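Local structure of Thiol:disulfide interchange protein DsbA (2ZNM) at residues Leu44-Leu47 / Gly48-Pro52; Leu113-Lys116 / Gly117-Gly120; Met139-Leu142 / Thr143-Arg147; Glu177-Ala180 / Lys181-Glu185. The protein probably acts as a thiol:disulfide oxidoreductase of the thioredoxin family, exchanging disulfides with proteins in the periplasm. All coordinates share one frame; numbering follows the deposited sequence.

Contact 1 (Leu44-Leu47 / Gly48-Pro52)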
loop_
_atom_site.group_PDB
_atom_site.type_symbol
_atom_site.label_atom_id
_atom_site.label_comp_id
_atom_site.label_asym_id
_atom_site.label_seq_id
_atom_site.Cartn_x
_atom_site.Cartn_y
_atom_site.Cartn_z
ATOM N N LEU A 44 2.077 3.188 8.570
ATOM C CA LEU A 44 2.126 1.711 8.602
ATOM C C LEU A 44 2.807 1.149 9.843
ATOM O O LEU A 44 2.340 0.165 10.426
ATOM C CB LEU A 44 2.846 1.183 7.353
ATOM C CG LEU A 44 2.043 0.708 6.138
ATOM C CD1 LEU A 44 0.548 1.076 6.176
ATOM C CD2 LEU A 44 2.701 1.148 4.843
ATOM N N LEU A 45 3.917 1.774 10.230
ATOM C CA LEU A 45 4.650 1.420 11.442
ATOM C C LEU A 45 3.817 1.628 12.730
ATOM O O LEU A 45 3.774 0.752 13.609
ATOM C CB LEU A 45 5.977 2.195 11.480
ATOM C CG LEU A 45 7.160 1.849 12.406
ATOM C CD1 LEU A 45 7.374 2.902 13.455
ATOM C CD2 LEU A 45 7.108 0.477 13.033
ATOM N N LYS A 46 3.152 2.778 12.829
ATOM C CA LYS A 46 2.316 3.098 13.973
ATOM C C LYS A 46 1.095 2.175 14.069
ATOM O O LYS A 46 0.749 1.705 15.147
ATOM C CB LYS A 46 1.853 4.540 13.860
ATOM C CG LYS A 46 1.991 5.343 15.125
ATOM C CD LYS A 46 0.883 5.077 16.112
ATOM C CE LYS A 46 1.283 5.610 17.483
ATOM N NZ LYS A 46 1.352 7.098 17.520
ATOM N N LEU A 47 0.435 1.947 12.935
ATOM C CA LEU A 47 -0.743 1.098 12.864
ATOM C C LEU A 47 -0.409 -0.345 13.229
ATOM O O LEU A 47 -1.183 -1.002 13.905
ATOM C CB LEU A 47 -1.395 1.176 11.474
ATOM C CG LEU A 47 -2.216 2.439 11.173
ATOM C CD1 LEU A 47 -2.721 2.449 9.736
ATOM C CD2 LEU A 47 -3.375 2.637 12.174
ATOM N N GLY A 48 0.756 -0.821 12.804
ATOM C CA GLY A 48 1.229 -2.158 13.164
ATOM C C GLY A 48 1.231 -2.428 14.654
ATOM O O GLY A 48 1.004 -3.562 15.081
ATOM N N LYS A 49 1.484 -1.396 15.455
ATOM C CA LYS A 49 1.495 -1.561 16.913
ATOM C C LYS A 49 0.184 -1.159 17.581
ATOM O O LYS A 49 -0.185 -1.742 18.595
ATOM C CB LYS A 49 2.679 -0.814 17.542
ATOM C CG LYS A 49 4.052 -1.132 16.926
ATOM C CD LYS A 49 4.590 -2.474 17.401
ATOM C CE LYS A 49 6.076 -2.649 17.067
ATOM N NZ LYS A 49 6.356 -2.587 15.596
ATOM N N ALA A 50 -0.524 -0.178 17.013
ATOM C CA ALA A 50 -1.701 0.418 17.671
ATOM C C ALA A 50 -3.012 -0.296 17.354
ATOM O O ALA A 50 -3.978 -0.221 18.131
ATOM C CB ALA A 50 -1.814 1.898 17.351
ATOM N N LEU A 51 -3.038 -0.988 16.216
ATOM C CA LEU A 51 -4.217 -1.742 15.785
ATOM C C LEU A 51 -4.564 -2.859 16.785
ATOM O O LEU A 51 -3.668 -3.401 17.419
ATOM C CB LEU A 51 -4.000 -2.324 14.383
ATOM C CG LEU A 51 -4.140 -1.381 13.184
ATOM C CD1 LEU A 51 -3.767 -2.107 11.906
ATOM C CD2 LEU A 51 -5.539 -0.786 13.059
ATOM N N PRO A 52 -5.868 -3.182 16.946
ATOM C CA PRO A 52 -6.235 -4.356 17.758
ATOM C C PRO A 52 -5.786 -5.679 17.130
ATOM O O PRO A 52 -5.427 -5.714 15.964
ATOM C CB PRO A 52 -7.768 -4.277 17.828
ATOM C CG PRO A 52 -8.164 -3.463 16.657
ATOM C CD PRO A 52 -7.058 -2.478 16.431
#
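L47 and L51 have nearly the same first torsion, with CG opposite the carbonyl carbon and beside the backbone N (chi1 -76° and -78°). This brings their isobutyl groups together across one turn. L47 CB lies 4.1 Å from L51 CD1, and one methyl of each meets the other, L47 CD2 to L51 CD2, also at 4.1 Å. The same torsion folds L51 back against the L47 carbonyl: L51 CG sits 3.1 Å from L47 O. That oxygen also accepts the hydrogen bond from L51 N at 3.0 Å. L51 is where the chain first leaves helical geometry, so this bond lies at the end of helix 42-50.

The helix is the connection of a beta-alpha-beta crossover between the parallel strands 24-30 and 55-61 of the thioredoxin fold. In the sequence it follows C34 and C37, the predicted redox pair, which is not disulfide-bonded here. L47 packs on L57 and on I175 of helix 167-185. L51 rests on L57 and V26.

K46 O takes two backbone donors. A50 N comes in the carbonyl plane at 2.9 Å. K49 N stands above that plane at 3.2 Å, 63° out of it and not on a lone pair. G48 N bonds to L44 O in the usual helical way. On the exposed side the K49 chain bends at its second and fourth torsions. Its NZ thereby comes back along the helix to 4.1 Å from L45 CD2, touching a methyl group.

Contact 2 (Leu113-Lys116 / Gly117-Gly120)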
loop_
_atom_site.group_PDB
_atom_site.type_symbol
_atom_site.label_atom_id
_atom_site.label_comp_id
_atom_site.label_asym_id
_atom_site.label_seq_id
_atom_site.Cartn_x
_atom_site.Cartn_y
_atom_site.Cartn_z
ATOM N N LEU A 113 20.051 -5.903 -8.956
ATOM C CA LEU A 113 21.256 -6.732 -8.880
ATOM C C LEU A 113 22.483 -5.996 -8.301
ATOM O O LEU A 113 23.332 -6.616 -7.665
ATOM C CB LEU A 113 21.567 -7.349 -10.253
ATOM C CG LEU A 113 20.933 -8.680 -10.708
ATOM C CD1 LEU A 113 21.505 -9.857 -9.924
ATOM C CD2 LEU A 113 19.417 -8.697 -10.653
ATOM N N SER A 114 22.552 -4.681 -8.507
ATOM C CA SER A 114 23.631 -3.842 -7.973
ATOM C C SER A 114 23.457 -3.436 -6.493
ATOM O O SER A 114 24.360 -2.837 -5.904
ATOM C CB SER A 114 23.791 -2.583 -8.836
ATOM O OG SER A 114 22.654 -1.738 -8.726
ATOM N N GLN A 115 22.316 -3.759 -5.891
ATOM C CA GLN A 115 22.032 -3.329 -4.514
ATOM C C GLN A 115 22.762 -4.167 -3.424
ATOM O O GLN A 115 22.716 -5.405 -3.445
ATOM C CB GLN A 115 20.513 -3.277 -4.289
ATOM C CG GLN A 115 20.034 -2.100 -3.436
ATOM C CD GLN A 115 20.128 -0.727 -4.109
ATOM O OE1 GLN A 115 20.034 0.306 -3.436
ATOM N NE2 GLN A 115 20.307 -0.707 -5.426
ATOM N N LYS A 116 23.439 -3.485 -2.490
ATOM C CA LYS A 116 24.252 -4.145 -1.445
ATOM C C LYS A 116 23.447 -4.707 -0.266
ATOM O O LYS A 116 23.893 -5.644 0.410
ATOM C CB LYS A 116 25.290 -3.180 -0.856
ATOM C CG LYS A 116 26.358 -2.658 -1.803
ATOM C CD LYS A 116 26.950 -1.378 -1.223
ATOM C CE LYS A 116 27.956 -0.741 -2.161
ATOM N NZ LYS A 116 28.524 0.519 -1.586
ATOM N N GLY A 117 22.279 -4.120 -0.014
ATOM C CA GLY A 117 21.543 -4.357 1.226
ATOM C C GLY A 117 20.471 -5.432 1.242
ATOM O O GLY A 117 19.790 -5.605 2.256
ATOM N N PHE A 118 20.302 -6.148 0.130
ATOM C CA PHE A 118 19.298 -7.212 0.036
ATOM C C PHE A 118 19.544 -8.098 -1.183
ATOM O O PHE A 118 20.229 -7.682 -2.120
ATOM C CB PHE A 118 17.864 -6.639 0.026
ATOM C CG PHE A 118 17.569 -5.740 -1.138
ATOM C CD1 PHE A 118 17.191 -6.272 -2.370
ATOM C CD2 PHE A 118 17.658 -4.354 -1.004
ATOM C CE1 PHE A 118 16.926 -5.446 -3.457
ATOM C CE2 PHE A 118 17.381 -3.513 -2.080
ATOM C CZ PHE A 118 17.015 -4.060 -3.313
ATOM N N ASP A 119 18.994 -9.316 -1.148
ATOM C CA ASP A 119 19.021 -10.262 -2.269
ATOM C C ASP A 119 18.200 -9.707 -3.424
ATOM O O ASP A 119 16.965 -9.790 -3.427
ATOM C CB ASP A 119 18.438 -11.612 -1.834
ATOM C CG ASP A 119 18.902 -12.778 -2.709
ATOM O OD1 ASP A 119 19.227 -12.580 -3.904
ATOM O OD2 ASP A 119 18.938 -13.917 -2.188
ATOM N N GLY A 120 18.895 -9.134 -4.399
ATOM C CA GLY A 120 18.251 -8.528 -5.554
ATOM C C GLY A 120 17.772 -9.586 -6.528
ATOM O O GLY A 120 16.804 -9.367 -7.264
#
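The loop that joins helix 105-113 to helix 120-127 turns back on itself, and Q115 and F118 meet across the turn. Q115 CB makes a CH-pi contact with the F118 ring. It is 4.2 Å from the ring centroid and 30° off the ring normal, so it sits off-centre. Q115 CG comes in obliquely, 3.3 Å from F118 CE2 and 3.6 Å from F118 CZ. This is tight packing. The glutamine chain bends at its second torsion, and its amide plane ends up 24° from the plane of the ring. With CG between its backbone N and carbonyl carbon (chi1 62°), F118 stands its ring up from the loop, alongside Q115 and against helix 84-97. There the ring lies on Q86, A87 and A90, and Q115 also packs on A90.

At the base of the loop its two ends come close. The CA atoms of L113 and G120 are 4.8 Å apart, and L113 CD2 lies 4.3 Å from G120 O. S114 OG bonds to W111 O at the end of the first helix, with a weak bond from Q115 NE2 to the same oxygen. D119 holds the other end: its OD1 accepts from K122 N. This is an N-cap, here starting the second helix of an alpha-hairpin, as in the helical domain that DsbA-like proteins carry inserted in the thioredoxin fold.

Contact 3 (Met139-Leu142 / Thr143-Arg147)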
loop_
_atom_site.group_PDB
_atom_site.type_symbol
_atom_site.label_atom_id
_atom_site.label_comp_id
_atom_site.label_asym_id
_atom_site.label_seq_id
_atom_site.Cartn_x
_atom_site.Cartn_y
_atom_site.Cartn_z
HETATM N N MSE A 139 -3.849 -3.801 -8.904
HETATM C CA MSE A 139 -3.676 -2.457 -8.342
HETATM C C MSE A 139 -4.186 -1.343 -9.275
HETATM O O MSE A 139 -4.742 -0.348 -8.818
HETATM C CB MSE A 139 -2.208 -2.209 -7.964
HETATM C CG MSE A 139 -1.691 -3.128 -6.892
HETATM SE SE MSE A 139 0.212 -2.905 -6.554
HETATM C CE MSE A 139 0.635 -4.737 -6.002
ATOM N N GLN A 140 -4.002 -1.510 -10.581
ATOM C CA GLN A 140 -4.599 -0.584 -11.535
ATOM C C GLN A 140 -6.133 -0.638 -11.470
ATOM O O GLN A 140 -6.787 0.394 -11.313
ATOM C CB GLN A 140 -4.091 -0.846 -12.948
ATOM C CG GLN A 140 -4.575 0.181 -13.951
ATOM C CD GLN A 140 -3.958 0.005 -15.326
ATOM O OE1 GLN A 140 -4.162 -1.007 -15.992
ATOM N NE2 GLN A 140 -3.221 0.999 -15.760
ATOM N N LYS A 141 -6.691 -1.844 -11.557
ATOM C CA LYS A 141 -8.136 -2.058 -11.465
ATOM C C LYS A 141 -8.698 -1.443 -10.183
ATOM O O LYS A 141 -9.739 -0.794 -10.210
ATOM C CB LYS A 141 -8.458 -3.560 -11.534
ATOM C CG LYS A 141 -9.939 -3.910 -11.521
ATOM C CD LYS A 141 -10.159 -5.417 -11.701
ATOM C CE LYS A 141 -11.642 -5.757 -11.852
ATOM N NZ LYS A 141 -11.867 -7.013 -12.645
ATOM N N LEU A 142 -7.998 -1.644 -9.070
ATOM C CA LEU A 142 -8.435 -1.137 -7.766
ATOM C C LEU A 142 -8.478 0.392 -7.745
ATOM O O LEU A 142 -9.457 0.982 -7.288
ATOM C CB LEU A 142 -7.530 -1.669 -6.629
ATOM C CG LEU A 142 -7.615 -3.145 -6.195
ATOM C CD1 LEU A 142 -6.683 -3.440 -5.027
ATOM C CD2 LEU A 142 -9.024 -3.561 -5.812
ATOM N N THR A 143 -7.409 1.014 -8.241
ATOM C CA THR A 143 -7.291 2.479 -8.330
ATOM C C THR A 143 -8.433 3.085 -9.156
ATOM O O THR A 143 -9.051 4.076 -8.746
ATOM C CB THR A 143 -5.916 2.904 -8.927
ATOM O OG1 THR A 143 -4.860 2.470 -8.066
ATOM C CG2 THR A 143 -5.821 4.412 -9.065
ATOM N N GLU A 144 -8.714 2.469 -10.302
ATOM C CA GLU A 144 -9.760 2.929 -11.218
ATOM C C GLU A 144 -11.162 2.623 -10.694
ATOM O O GLU A 144 -12.021 3.510 -10.642
ATOM C CB GLU A 144 -9.558 2.317 -12.611
ATOM C CG GLU A 144 -8.197 2.693 -13.254
ATOM C CD GLU A 144 -8.030 2.193 -14.695
ATOM O OE1 GLU A 144 -8.739 1.240 -15.106
ATOM O OE2 GLU A 144 -7.172 2.758 -15.416
ATOM N N GLN A 145 -11.380 1.374 -10.285
ATOM C CA GLN A 145 -12.708 0.910 -9.898
ATOM C C GLN A 145 -13.212 1.640 -8.665
ATOM O O GLN A 145 -14.411 1.884 -8.531
ATOM C CB GLN A 145 -12.708 -0.601 -9.668
ATOM C CG GLN A 145 -14.075 -1.203 -9.419
ATOM C CD GLN A 145 -14.135 -2.683 -9.760
ATOM O OE1 GLN A 145 -13.273 -3.205 -10.477
ATOM N NE2 GLN A 145 -15.167 -3.369 -9.259
ATOM N N TYR A 146 -12.287 2.006 -7.784
ATOM C CA TYR A 146 -12.649 2.594 -6.502
ATOM C C TYR A 146 -12.214 4.052 -6.359
ATOM O O TYR A 146 -12.245 4.608 -5.261
ATOM C CB TYR A 146 -12.148 1.707 -5.349
ATOM C CG TYR A 146 -12.696 0.289 -5.416
ATOM C CD1 TYR A 146 -14.004 0.005 -5.018
ATOM C CD2 TYR A 146 -11.913 -0.763 -5.895
ATOM C CE1 TYR A 146 -14.513 -1.288 -5.087
ATOM C CE2 TYR A 146 -12.411 -2.065 -5.964
ATOM C CZ TYR A 146 -13.713 -2.319 -5.555
ATOM O OH TYR A 146 -14.219 -3.602 -5.625
ATOM N N ARG A 147 -11.845 4.662 -7.490
ATOM C CA ARG A 147 -11.497 6.090 -7.593
ATOM C C ARG A 147 -10.479 6.547 -6.538
ATOM O O ARG A 147 -10.714 7.512 -5.804
ATOM C CB ARG A 147 -12.759 6.977 -7.560
ATOM C CG ARG A 147 -13.707 6.874 -8.783
ATOM C CD ARG A 147 -14.647 5.664 -8.697
ATOM N NE ARG A 147 -15.858 5.803 -9.509
ATOM C CZ ARG A 147 -15.952 5.532 -10.816
ATOM N NH1 ARG A 147 -14.897 5.108 -11.508
ATOM N NH2 ARG A 147 -17.115 5.691 -11.434
#
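Q140 and E144 lie side by side and point the same way. Their amide and carboxylate planes are stacked, only 16° apart, and Q140 CG is 3.9 Å from E144 OE2. K141 and Q145 repeat this alignment one position on, with both chains extended. Q145 OE1 comes to rest along the lysine, 3.3 Å from K141 CE.

L142 and Y146 meet at an angle instead. L142 CD2 touches Y146 CE2 at 3.7 Å. L142 O lies at the ring edge, near its plane, 3.3 Å from Y146 CD2. Q145 CG sits over one face of that ring, offset toward the rim.

T143 turns its hydroxyl back to the helix, with OG1 beside its own backbone N (chi1 -63°). M139 O, of a selenomethionine, is therefore gripped twice, by T143 OG1 at 2.9 Å and T143 N at 3.0 Å, from opposite faces of its carbonyl plane. R147, with positive phi, is the C-prime residue of a Schellman motif that ends helix 130-145. Its N reaches E144 O in a weak bond.

The helix packs on an outermost strand of the sheet: M139 and L142 touch strand 55-61, and T143 OG1 also bonds to V63 N just beyond that strand. M139 and Q140 meet helix 69-81, while R161 of strand 160-162 bonds to R147 O.

Contact 4 (Glu177-Ala180 / Lys181-Glu185)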
loop_
_atom_site.group_PDB
_atom_site.type_symbol
_atom_site.label_atom_id
_atom_site.label_comp_id
_atom_site.label_asym_id
_atom_site.label_seq_id
_atom_site.Cartn_x
_atom_site.Cartn_y
_atom_site.Cartn_z
ATOM N N GLU A 177 -11.242 3.590 15.592
ATOM C CA GLU A 177 -12.693 3.668 15.788
ATOM C C GLU A 177 -13.472 2.956 14.678
ATOM O O GLU A 177 -14.508 2.353 14.935
ATOM C CB GLU A 177 -13.150 5.127 15.892
ATOM C CG GLU A 177 -12.949 5.769 17.271
ATOM C CD GLU A 177 -13.643 7.129 17.410
ATOM O OE1 GLU A 177 -13.557 7.959 16.470
ATOM O OE2 GLU A 177 -14.268 7.376 18.469
ATOM N N LEU A 178 -12.957 3.032 13.453
ATOM C CA LEU A 178 -13.551 2.366 12.291
ATOM C C LEU A 178 -13.429 0.851 12.350
ATOM O O LEU A 178 -14.326 0.137 11.908
ATOM C CB LEU A 178 -12.929 2.893 10.993
ATOM C CG LEU A 178 -13.711 3.784 10.012
ATOM C CD1 LEU A 178 -14.871 4.551 10.634
ATOM C CD2 LEU A 178 -12.763 4.741 9.279
ATOM N N VAL A 179 -12.310 0.365 12.877
ATOM C CA VAL A 179 -12.118 -1.067 13.106
ATOM C C VAL A 179 -13.113 -1.564 14.163
ATOM O O VAL A 179 -13.662 -2.662 14.033
ATOM C CB VAL A 179 -10.653 -1.388 13.513
ATOM C CG1 VAL A 179 -10.509 -2.825 13.976
ATOM C CG2 VAL A 179 -9.704 -1.112 12.347
ATOM N N ALA A 180 -13.354 -0.745 15.189
ATOM C CA ALA A 180 -14.343 -1.065 16.229
ATOM C C ALA A 180 -15.775 -0.985 15.699
ATOM O O ALA A 180 -16.657 -1.710 16.166
ATOM C CB ALA A 180 -14.167 -0.163 17.437
ATOM N N LYS A 181 -15.994 -0.100 14.727
ATOM C CA LYS A 181 -17.279 0.024 14.033
ATOM C C LYS A 181 -17.579 -1.226 13.197
ATOM O O LYS A 181 -18.677 -1.784 13.272
ATOM C CB LYS A 181 -17.295 1.281 13.147
ATOM C CG LYS A 181 -18.629 1.579 12.463
ATOM C CD LYS A 181 -18.564 2.881 11.678
ATOM C CE LYS A 181 -19.814 3.102 10.830
ATOM N NZ LYS A 181 -21.009 3.474 11.641
ATOM N N VAL A 182 -16.591 -1.655 12.413
ATOM C CA VAL A 182 -16.702 -2.837 11.556
ATOM C C VAL A 182 -16.928 -4.108 12.385
ATOM O O VAL A 182 -17.817 -4.904 12.076
ATOM C CB VAL A 182 -15.455 -2.964 10.594
ATOM C CG1 VAL A 182 -15.334 -4.355 9.993
ATOM C CG2 VAL A 182 -15.511 -1.917 9.484
ATOM N N ARG A 183 -16.137 -4.279 13.441
ATOM C CA ARG A 183 -16.220 -5.455 14.311
ATOM C C ARG A 183 -17.624 -5.646 14.884
ATOM O O ARG A 183 -18.198 -6.734 14.784
ATOM C CB ARG A 183 -15.189 -5.352 15.439
ATOM C CG ARG A 183 -15.279 -6.434 16.508
ATOM C CD ARG A 183 -14.027 -6.439 17.377
ATOM N NE ARG A 183 -13.664 -5.095 17.829
ATOM C CZ ARG A 183 -12.427 -4.613 17.840
ATOM N NH1 ARG A 183 -11.419 -5.353 17.407
ATOM N NH2 ARG A 183 -12.201 -3.379 18.273
ATOM N N GLU A 184 -18.149 -4.575 15.478
ATOM C CA GLU A 184 -19.480 -4.540 16.076
ATOM C C GLU A 184 -20.562 -4.800 15.024
ATOM O O GLU A 184 -21.486 -5.579 15.266
ATOM C CB GLU A 184 -19.686 -3.201 16.811
ATOM C CG GLU A 184 -21.121 -2.670 16.888
ATOM C CD GLU A 184 -21.923 -3.235 18.046
ATOM O OE1 GLU A 184 -21.429 -3.205 19.196
ATOM O OE2 GLU A 184 -23.063 -3.692 17.807
ATOM N N GLU A 185 -20.428 -4.179 13.852
ATOM C CA GLU A 185 -21.449 -4.334 12.809
ATOM C C GLU A 185 -21.494 -5.763 12.229
ATOM O O GLU A 185 -22.560 -6.243 11.830
ATOM C CB GLU A 185 -21.331 -3.240 11.724
ATOM C CG GLU A 185 -20.407 -3.543 10.559
ATOM C CD GLU A 185 -20.329 -2.409 9.531
ATOM O OE1 GLU A 185 -19.742 -2.639 8.453
ATOM O OE2 GLU A 185 -20.846 -1.297 9.790
#
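Backbone hydrogen bonds join E177 to K181, L178 to V182 and V179 to R183, one helical turn at a time. K181 N reaches E177 O and V182 N reaches L178 O, both at 2.9 Å. V182 places CG2 beside its own backbone N, and this methyl packs against the same oxygen, 3.4 Å from L178 O. R183 N meets V179 O at 3.0 Å. The next bond, from E184 N to A180 O, is weak at 3.3 Å. E185 N continues the ladder by bonding to K181 O.

Apolar contacts line one side of the helix. L178 and K181 run side by side, and L178 CD1 is 4.2 Å from K181 CD. Here the lysine uses its methylene chain, which bends only at the last torsion. L178 and K181 pack on Y9 and Y160, and V179 and V182 pack on I24, so this face of helix 167-185 covers strands of the thioredoxin-fold sheet.

R183 supplies the charged part of the contact. Its chain bends at the third torsion (chi3 48°), which turns the guanidinium back along the helix. V179 O lies over one face of it, and R183 NH2 approaches A180 CB at 3.9 Å. R183 NH1 forms a salt bridge with D54, and E185 OE2 bonds to Y160 OH.

The guanidinium thus packs on its own helix and is paired in charge with D54. The nearby carboxylate probably stabilises the charged guanidinium, and the salt bridge ties the last helix to the chain just ahead of strand 55-61.

How the contacts relate
The contacts follow one another along the chain in the order 1 to 4. Contacts 1 and 4 are neighbours, with centres about 16 Å apart on the same side of the chain's centre. They touch where P52 CG meets V179 CG1 at 3.6 Å, so the chain just after helix 42-50 packs on helix 167-185. Contact 3 lies across the chain's centre from contact 1, about 25 Å between centres, yet both helices pack on strand 55-61. Contact 2 stands apart, about 41 Å from contact 4 between centres, in the loop between helices 105-113 and 120-127. Contacts 1, 3 and 4 thus belong to helices packed on the sheet, contact 2 probably to the inserted helical domain of DsbA-like proteins.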